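Sensor protein (Pseudomonas syringae pv. tomato, PDB 2R8R) is probably an ATP-binding histidine kinase of a two-component system that passes phosphate to a protein histidine, represented here by its N-terminal KdpD sensor region. Local coordinates at residues R6-L11 with D158-D163; Q33-M38 with A84-L89; M70-M75 with N97-R102. All blocks are in the same frame, centred on the assembly; numbering follows the deposited sequence.

Strand pairing against loop docking is the theme that separates these three contacts. Contacts 1 and 2 belong to the same parallel sheet and pair its two outermost strands, 158-161 and 37-39, with their inner neighbours; their centres lie about 17 Å apart. Both combine parallel backbone hydrogen bonds with aliphatic side chains on the two faces, mixing buried and more open residues, though contact 2 begins with one carbonyl shared by two amides and adds an arginine bond to a helix end. Contact 3, its centre about 25 Å from that of contact 1, joins a two-stranded antiparallel sheet to a loop, and there a buried carboxylate replaces backbone pairing.

Contact 1: residues R6-L11 with D158-D163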
loop_
_atom_site.group_PDB
_atom_site.type_symbol
_atom_site.label_atom_id
_atom_site.label_comp_id
_atom_site.label_asym_id
_atom_site.label_seq_id
_atom_site.Cartn_x
_atom_site.Cartn_y
_atom_site.Cartn_z
ATOM N N ARG A 6 -6.007 12.749 -9.037
ATOM C CA ARG A 6 -6.466 12.617 -7.650
ATOM C C ARG A 6 -5.985 11.340 -6.998
ATOM O O ARG A 6 -6.187 10.243 -7.540
ATOM C CB ARG A 6 -7.986 12.652 -7.620
ATOM C CG ARG A 6 -8.515 14.023 -8.003
ATOM C CD ARG A 6 -10.003 14.003 -8.193
ATOM N NE ARG A 6 -10.505 15.366 -8.410
ATOM C CZ ARG A 6 -11.798 15.661 -8.567
ATOM N NH1 ARG A 6 -12.730 14.695 -8.504
ATOM N NH2 ARG A 6 -12.155 16.931 -8.741
ATOM N N LEU A 7 -5.381 11.506 -5.816
ATOM C CA LEU A 7 -4.923 10.402 -4.979
ATOM C C LEU A 7 -5.955 10.029 -3.928
ATOM O O LEU A 7 -6.387 10.885 -3.152
ATOM C CB LEU A 7 -3.638 10.806 -4.234
ATOM C CG LEU A 7 -2.842 9.731 -3.466
ATOM C CD1 LEU A 7 -2.401 8.492 -4.345
ATOM C CD2 LEU A 7 -1.647 10.432 -2.772
ATOM N N LYS A 8 -6.293 8.735 -3.882
ATOM C CA LYS A 8 -7.039 8.117 -2.794
ATOM C C LYS A 8 -6.155 7.089 -2.063
ATOM O O LYS A 8 -5.639 6.151 -2.670
ATOM C CB LYS A 8 -8.324 7.472 -3.323
ATOM C CG LYS A 8 -9.236 6.926 -2.235
ATOM C CD LYS A 8 -10.498 6.309 -2.801
ATOM C CE LYS A 8 -11.462 5.893 -1.637
ATOM N NZ LYS A 8 -12.752 5.135 -2.035
ATOM N N VAL A 9 -5.981 7.290 -0.755
ATOM C CA VAL A 9 -5.180 6.415 0.086
ATOM C C VAL A 9 -6.108 5.566 0.922
ATOM O O VAL A 9 -6.954 6.105 1.632
ATOM C CB VAL A 9 -4.269 7.223 1.047
ATOM C CG1 VAL A 9 -3.347 6.281 1.963
ATOM C CG2 VAL A 9 -3.466 8.269 0.259
ATOM N N PHE A 10 -5.954 4.245 0.818
ATOM C CA PHE A 10 -6.583 3.288 1.743
ATOM C C PHE A 10 -5.601 3.053 2.871
ATOM O O PHE A 10 -4.583 2.408 2.676
ATOM C CB PHE A 10 -6.931 2.003 1.029
ATOM C CG PHE A 10 -7.960 2.180 -0.068
ATOM C CD1 PHE A 10 -9.324 1.878 0.161
ATOM C CD2 PHE A 10 -7.588 2.662 -1.334
ATOM C CE1 PHE A 10 -10.276 2.043 -0.878
ATOM C CE2 PHE A 10 -8.543 2.828 -2.371
ATOM C CZ PHE A 10 -9.871 2.500 -2.149
ATOM N N LEU A 11 -5.905 3.639 4.029
ATOM C CA LEU A 11 -5.058 3.600 5.217
ATOM C C LEU A 11 -5.456 2.463 6.150
ATOM O O LEU A 11 -6.651 2.250 6.386
ATOM C CB LEU A 11 -5.163 4.910 5.990
ATOM C CG LEU A 11 -4.435 5.023 7.351
ATOM C CD1 LEU A 11 -2.885 5.002 7.162
ATOM C CD2 LEU A 11 -4.917 6.305 8.100
ATOM N N ASP A 158 -8.364 12.104 -1.188
ATOM C CA ASP A 158 -9.287 11.275 -0.437
ATOM C C ASP A 158 -8.466 10.313 0.440
ATOM O O ASP A 158 -7.432 9.810 0.029
ATOM C CB ASP A 158 -10.139 10.421 -1.416
ATOM C CG ASP A 158 -11.454 11.078 -1.863
ATOM O OD1 ASP A 158 -12.110 11.854 -1.085
ATOM O OD2 ASP A 158 -11.873 10.725 -3.014
ATOM N N LEU A 159 -8.956 10.069 1.646
ATOM C CA LEU A 159 -8.371 9.086 2.516
ATOM C C LEU A 159 -9.477 8.221 3.088
ATOM O O LEU A 159 -10.480 8.747 3.600
ATOM C CB LEU A 159 -7.570 9.771 3.643
ATOM C CG LEU A 159 -6.808 8.811 4.577
ATOM C CD1 LEU A 159 -5.305 9.003 4.439
ATOM C CD2 LEU A 159 -7.221 9.028 6.005
ATOM N N VAL A 160 -9.323 6.907 3.001
ATOM C CA VAL A 160 -10.266 5.999 3.652
ATOM C C VAL A 160 -9.554 5.084 4.634
ATOM O O VAL A 160 -8.535 4.464 4.293
ATOM C CB VAL A 160 -11.169 5.221 2.613
ATOM C CG1 VAL A 160 -10.369 4.460 1.645
ATOM C CG2 VAL A 160 -12.150 4.316 3.306
ATOM N N LEU A 161 -10.066 5.036 5.871
ATOM C CA LEU A 161 -9.609 4.066 6.890
ATOM C C LEU A 161 -10.236 2.693 6.718
ATOM O O LEU A 161 -11.459 2.560 6.687
ATOM C CB LEU A 161 -9.906 4.597 8.311
ATOM C CG LEU A 161 -9.397 3.789 9.514
ATOM C CD1 LEU A 161 -7.877 3.654 9.461
ATOM C CD2 LEU A 161 -9.920 4.444 10.857
ATOM N N ILE A 162 -9.379 1.681 6.551
ATOM C CA ILE A 162 -9.783 0.286 6.478
ATOM C C ILE A 162 -9.426 -0.275 7.860
ATOM O O ILE A 162 -8.263 -0.330 8.251
ATOM C CB ILE A 162 -9.084 -0.480 5.332
ATOM C CG1 ILE A 162 -9.303 0.262 4.001
ATOM C CG2 ILE A 162 -9.494 -1.975 5.293
ATOM C CD1 ILE A 162 -10.708 0.324 3.555
ATOM N N ASP A 163 -10.464 -0.632 8.607
ATOM C CA ASP A 163 -10.344 -0.960 10.013
ATOM C C ASP A 163 -10.629 -2.461 10.209
ATOM O O ASP A 163 -11.388 -3.064 9.463
ATOM C CB ASP A 163 -11.318 -0.080 10.800
ATOM C CG ASP A 163 -11.270 -0.301 12.285
ATOM O OD1 ASP A 163 -10.170 -0.370 12.878
ATOM O OD2 ASP A 163 -12.357 -0.330 12.878
#
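In V160 the CG1 methyl occupies the crowded position between the backbone N and the carbonyl carbon (chi1 57°), while F10 swings CG anti to its own carbonyl carbon (chi1 -63°). The two side chains therefore run side by side in the same direction, with V160 CG1 alongside the ring. I162 brings its CD1 to the ring edge, in plane, 4.0 Å from F10 CD1. The extended side chain of K8 crosses those of D158 and V160 obliquely, its CG 3.7 Å from D158 CB and its CE the same distance from V160 CG1. On the face that carries V9 and L11, L159 has CG anti to the backbone N and splits its methyls: CD1 lies beside V9 CB, and CD2 crosses to L11 CD2 at 4.1 Å.

These meetings follow from parallel pairing, K8 with D158 through L11 with L161, in which strand 158-161 forms an edge of the five-stranded sheet of a P-loop NTPase-like fold. Strand 7-11 is inner, since K8 and F10 also bond through their backbones to strand 119-125. Five backbone hydrogen bonds hold the pair. The amide of D158 reaches L7 O at 3.0 Å within the carbonyl plane, whereas V9 N approaches D158 O from above that plane. The bond from I162 N to L11 O is the straightest, 2.8 Å long with 178° at the hydrogen and nearly along the C=O axis. Helix 19-32 covers the face of F10 and I162, the latter also touching residues of a probable Walker A loop. Across the sheet, helix 194-209 packs on L11 and L161, and R201 of that helix forms a salt bridge with D163.

Contact 2: residues Q33-M38 with A84-L89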
loop_
_atom_site.group_PDB
_atom_site.type_symbol
_atom_site.label_atom_id
_atom_site.label_comp_id
_atom_site.label_asym_id
_atom_site.label_seq_id
_atom_site.Cartn_x
_atom_site.Cartn_y
_atom_site.Cartn_z
ATOM N N GLN A 33 -18.243 1.587 -14.220
ATOM C CA GLN A 33 -18.728 2.862 -14.698
ATOM C C GLN A 33 -17.961 3.373 -15.948
ATOM O O GLN A 33 -18.099 4.540 -16.326
ATOM C CB GLN A 33 -18.621 3.873 -13.559
ATOM C CG GLN A 33 -19.444 3.510 -12.312
ATOM C CD GLN A 33 -18.974 4.292 -11.089
ATOM O OE1 GLN A 33 -18.488 5.409 -11.234
ATOM N NE2 GLN A 33 -19.088 3.702 -9.892
ATOM N N GLY A 34 -17.137 2.520 -16.560
ATOM C CA GLY A 34 -16.429 2.841 -17.797
ATOM C C GLY A 34 -15.044 3.453 -17.668
ATOM O O GLY A 34 -14.469 3.836 -18.677
ATOM N N VAL A 35 -14.508 3.562 -16.447
ATOM C CA VAL A 35 -13.173 4.169 -16.219
ATOM C C VAL A 35 -12.083 3.234 -16.742
ATOM O O VAL A 35 -12.130 2.034 -16.522
ATOM C CB VAL A 35 -12.936 4.489 -14.703
ATOM C CG1 VAL A 35 -11.542 5.088 -14.440
ATOM C CG2 VAL A 35 -14.021 5.444 -14.189
ATOM N N ARG A 36 -11.124 3.789 -17.466
ATOM C CA ARG A 36 -9.975 3.052 -17.912
ATOM C C ARG A 36 -9.019 2.855 -16.728
ATOM O O ARG A 36 -8.178 3.696 -16.424
ATOM C CB ARG A 36 -9.288 3.774 -19.095
ATOM C CG ARG A 36 -10.125 3.795 -20.410
ATOM C CD ARG A 36 -9.451 4.667 -21.499
ATOM N NE ARG A 36 -9.451 6.088 -21.122
ATOM C CZ ARG A 36 -8.390 6.805 -20.739
ATOM N NH1 ARG A 36 -7.180 6.285 -20.714
ATOM N NH2 ARG A 36 -8.556 8.083 -20.399
ATOM N N VAL A 37 -9.182 1.717 -16.079
ATOM C CA VAL A 37 -8.418 1.336 -14.902
ATOM C C VAL A 37 -7.238 0.446 -15.278
ATOM O O VAL A 37 -7.367 -0.415 -16.128
ATOM C CB VAL A 37 -9.319 0.580 -13.884
ATOM C CG1 VAL A 37 -8.519 0.195 -12.606
ATOM C CG2 VAL A 37 -10.545 1.418 -13.545
HETATM N N MSE A 38 -6.096 0.685 -14.649
HETATM C CA MSE A 38 -4.912 -0.122 -14.826
HETATM C C MSE A 38 -4.260 -0.415 -13.455
HETATM O O MSE A 38 -4.095 0.470 -12.613
HETATM C CB MSE A 38 -3.920 0.598 -15.703
HETATM C CG MSE A 38 -2.691 -0.215 -16.028
HETATM SE SE MSE A 38 -3.046 -1.624 -17.343
HETATM C CE MSE A 38 -2.991 -0.391 -18.850
ATOM N N ALA A 84 -1.203 6.222 -20.517
ATOM C CA ALA A 84 -2.061 7.200 -19.839
ATOM C C ALA A 84 -3.454 6.690 -19.451
ATOM O O ALA A 84 -4.450 7.211 -19.924
ATOM C CB ALA A 84 -2.184 8.486 -20.686
ATOM N N PRO A 85 -3.531 5.699 -18.548
ATOM C CA PRO A 85 -4.853 5.270 -18.078
ATOM C C PRO A 85 -5.523 6.378 -17.265
ATOM O O PRO A 85 -4.894 7.384 -16.864
ATOM C CB PRO A 85 -4.550 4.076 -17.119
ATOM C CG PRO A 85 -3.136 3.819 -17.203
ATOM C CD PRO A 85 -2.447 5.015 -17.833
ATOM N N SER A 86 -6.787 6.185 -16.986
ATOM C CA SER A 86 -7.495 7.166 -16.203
ATOM C C SER A 86 -7.191 6.997 -14.688
ATOM O O SER A 86 -7.088 8.002 -13.972
ATOM C CB SER A 86 -8.967 7.058 -16.515
ATOM O OG SER A 86 -9.733 7.706 -15.546
ATOM N N LEU A 87 -7.058 5.734 -14.240
ATOM C CA LEU A 87 -6.818 5.354 -12.837
ATOM C C LEU A 87 -5.747 4.293 -12.775
ATOM O O LEU A 87 -5.839 3.275 -13.462
ATOM C CB LEU A 87 -8.082 4.777 -12.215
ATOM C CG LEU A 87 -8.059 4.278 -10.744
ATOM C CD1 LEU A 87 -7.573 5.377 -9.764
ATOM C CD2 LEU A 87 -9.431 3.746 -10.344
ATOM N N VAL A 88 -4.712 4.526 -11.963
ATOM C CA VAL A 88 -3.681 3.495 -11.702
ATOM C C VAL A 88 -3.743 3.031 -10.245
ATOM O O VAL A 88 -3.836 3.839 -9.314
ATOM C CB VAL A 88 -2.239 3.939 -12.108
ATOM C CG1 VAL A 88 -1.222 2.829 -11.847
ATOM C CG2 VAL A 88 -2.207 4.289 -13.575
ATOM N N LEU A 89 -3.742 1.708 -10.075
ATOM C CA LEU A 89 -3.698 1.089 -8.758
ATOM C C LEU A 89 -2.265 0.767 -8.364
ATOM O O LEU A 89 -1.525 0.084 -9.112
ATOM C CB LEU A 89 -4.536 -0.191 -8.729
ATOM C CG LEU A 89 -5.919 -0.042 -9.347
ATOM C CD1 LEU A 89 -6.651 -1.369 -9.148
ATOM C CD2 LEU A 89 -6.663 1.144 -8.751
HETATM O O HOH W 1 -5.610 9.618 -21.140
#
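R36 turns its guanidinium edge to the end of helix 77-83: NH1 donates to A84 O at 3.0 Å, only 2° out of the guanidinium plane and on a lone pair of the carbonyl. A bend at chi3 (-67°) brings the end of the arginine to the other segment, where S86 CB lies above one guanidinium face, offset toward the rim. A water that donates to the same A84 O also accepts a weak bond from R36 NH2. The carbonyl of R36 is gripped twice, by S86 N at 2.9 Å in its plane and by L87 N at 3.2 Å from above it.

Beyond this point the side chains alternate. V37 and L87 lie side by side, pointing the same way, with V37 CG2 4.1 Å from L87 CD2; V37 CG1 crosses obliquely to L89 CG. On the opposite face M38, a selenomethionine, sets CB against P85 CG at 3.6 Å, and L80 of helix 77-83 touches both M38 and V88. Earlier, V35 CG1 packs on the S86 side chain. The backbones continue the pairing through M38 N to L87 O and L89 N to M38 O, at 2.9 and 2.8 Å. G34, with positive phi, closes helix 19-32 in a Schellman motif. The parallel strand order 2-3-4-1-5, with 119-125 between 87-90 and 7-12, is consistent with a P-loop NTPase.

Contact 3: residues M70-M75 with N97-R102; sequences MTLEEM and NAPGSR
The E74 carboxylate and N97 amide planes are 51° apart, their side chains crossing at about a right angle. A98 N meets E74 OE2 from above the carboxylate plane (39° out of it), a 2.9 Å hydrogen bond. The same oxygen is hydrogen-bonded to H95 NE2, while OE1 forms a salt bridge with R106; this buried group is held by both oxygens, and R106 would be expected to favour its charged form. E74 OE1 and N97 OD1, two acceptors 3.4 Å apart, merely lie close, and ND2 turns instead to H103 O.

With chi1 at -89°, CG anti to the carbonyl carbon, E74 CG lies 3.8 Å from both A98 CB and S101 OG, and the bend at chi2 turns the carboxylate toward A98 N. L72 CD1 sits on A98 CB at 3.7 Å and tight against P99 CD at 3.5 Å, the leucine crossing the proline at about a right angle. S101 OG donates to A98 O at 2.6 Å, on a lone pair, beside a weak bond from S101 N. What L72 and E74 receive is a type II beta turn, A98 to S101, docked on strand 70-74 of a two-stranded antiparallel hairpin.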
loop_
_atom_site.group_PDB
_atom_site.type_symbol
_atom_site.label_atom_id
_atom_site.label_comp_id
_atom_site.label_asym_id
_atom_site.label_seq_id
_atom_site.Cartn_x
_atom_site.Cartn_y
_atom_site.Cartn_z
HETATM N N MSE A 70 18.382 -11.537 -5.626
HETATM C CA MSE A 70 16.935 -11.344 -5.541
HETATM C C MSE A 70 16.402 -10.786 -6.850
HETATM O O MSE A 70 17.026 -9.919 -7.469
HETATM C CB MSE A 70 16.570 -10.381 -4.403
HETATM C CG MSE A 70 17.279 -10.610 -3.055
HETATM SE SE MSE A 70 16.910 -9.157 -1.750
HETATM C CE MSE A 70 18.279 -7.857 -2.271
ATOM N N THR A 71 15.239 -11.304 -7.258
ATOM C CA THR A 71 14.448 -10.733 -8.340
ATOM C C THR A 71 13.535 -9.682 -7.738
ATOM O O THR A 71 12.630 -10.016 -6.982
ATOM C CB THR A 71 13.608 -11.810 -9.050
ATOM O OG1 THR A 71 14.481 -12.771 -9.653
ATOM C CG2 THR A 71 12.715 -11.188 -10.132
ATOM N N LEU A 72 13.818 -8.419 -8.061
ATOM C CA LEU A 72 13.049 -7.256 -7.639
ATOM C C LEU A 72 12.046 -6.893 -8.741
ATOM O O LEU A 72 12.357 -7.043 -9.899
ATOM C CB LEU A 72 13.993 -6.075 -7.370
ATOM C CG LEU A 72 15.055 -6.248 -6.261
ATOM C CD1 LEU A 72 15.770 -4.942 -5.911
ATOM C CD2 LEU A 72 14.407 -6.852 -5.019
ATOM N N GLU A 73 10.832 -6.477 -8.354
ATOM C CA GLU A 73 9.750 -6.075 -9.275
ATOM C C GLU A 73 9.376 -4.632 -8.969
ATOM O O GLU A 73 9.247 -4.258 -7.807
ATOM C CB GLU A 73 8.502 -6.940 -9.092
ATOM C CG GLU A 73 8.692 -8.442 -9.244
ATOM C CD GLU A 73 7.517 -9.211 -8.684
ATOM O OE1 GLU A 73 7.007 -8.834 -7.598
ATOM O OE2 GLU A 73 7.059 -10.188 -9.333
ATOM N N GLU A 74 9.247 -3.808 -10.002
ATOM C CA GLU A 74 8.718 -2.467 -9.855
ATOM C C GLU A 74 7.631 -2.240 -10.878
ATOM O O GLU A 74 7.625 -2.840 -11.948
ATOM C CB GLU A 74 9.782 -1.388 -10.142
ATOM C CG GLU A 74 10.635 -0.896 -9.013
ATOM C CD GLU A 74 9.950 -0.821 -7.701
ATOM O OE1 GLU A 74 8.788 -0.369 -7.666
ATOM O OE2 GLU A 74 10.594 -1.183 -6.698
HETATM N N MSE A 75 6.744 -1.321 -10.524
HETATM C CA MSE A 75 5.823 -0.724 -11.427
HETATM C C MSE A 75 6.573 -0.144 -12.645
HETATM O O MSE A 75 7.654 0.501 -12.512
HETATM C CB MSE A 75 5.106 0.373 -10.690
HETATM C CG MSE A 75 4.092 1.065 -11.460
HETATM SE SE MSE A 75 3.394 2.578 -10.465
HETATM C CE MSE A 75 4.966 3.577 -10.237
ATOM N N ASN A 97 11.949 2.144 -3.933
ATOM C CA ASN A 97 12.078 1.450 -5.210
ATOM C C ASN A 97 13.397 0.679 -5.366
ATOM O O ASN A 97 14.376 0.985 -4.734
ATOM C CB ASN A 97 11.950 2.436 -6.388
ATOM C CG ASN A 97 10.571 3.057 -6.507
ATOM O OD1 ASN A 97 9.590 2.523 -6.005
ATOM N ND2 ASN A 97 10.495 4.196 -7.184
ATOM N N ALA A 98 13.369 -0.297 -6.262
ATOM C CA ALA A 98 14.471 -1.154 -6.621
ATOM C C ALA A 98 15.588 -0.305 -7.155
ATOM O O ALA A 98 15.315 0.673 -7.865
ATOM C CB ALA A 98 13.996 -2.184 -7.720
ATOM N N PRO A 99 16.856 -0.669 -6.842
ATOM C CA PRO A 99 17.990 0.107 -7.357
ATOM C C PRO A 99 17.944 0.307 -8.876
ATOM O O PRO A 99 17.541 -0.589 -9.605
ATOM C CB PRO A 99 19.220 -0.748 -6.943
ATOM C CG PRO A 99 18.754 -1.514 -5.732
ATOM C CD PRO A 99 17.311 -1.837 -6.048
ATOM N N GLY A 100 18.357 1.489 -9.338
ATOM C CA GLY A 100 18.314 1.809 -10.765
ATOM C C GLY A 100 17.013 2.459 -11.214
ATOM O O GLY A 100 16.836 2.751 -12.399
ATOM N N SER A 101 16.092 2.682 -10.273
ATOM C CA SER A 101 14.815 3.290 -10.581
ATOM C C SER A 101 15.048 4.777 -10.698
ATOM O O SER A 101 15.892 5.334 -10.016
ATOM C CB SER A 101 13.807 2.995 -9.476
ATOM O OG SER A 101 13.487 1.623 -9.447
ATOM N N ARG A 102 14.295 5.421 -11.573
ATOM C CA ARG A 102 14.370 6.860 -11.751
ATOM C C ARG A 102 14.194 7.624 -10.453
ATOM O O ARG A 102 14.896 8.595 -10.239
ATOM C CB ARG A 102 13.325 7.286 -12.751
ATOM C CG ARG A 102 13.350 8.719 -13.136
ATOM C CD ARG A 102 12.146 8.980 -14.042
ATOM N NE ARG A 102 12.180 10.337 -14.531
ATOM C CZ ARG A 102 12.808 10.746 -15.641
ATOM N NH1 ARG A 102 12.750 12.020 -15.982
ATOM N NH2 ARG A 102 13.495 9.900 -16.404
#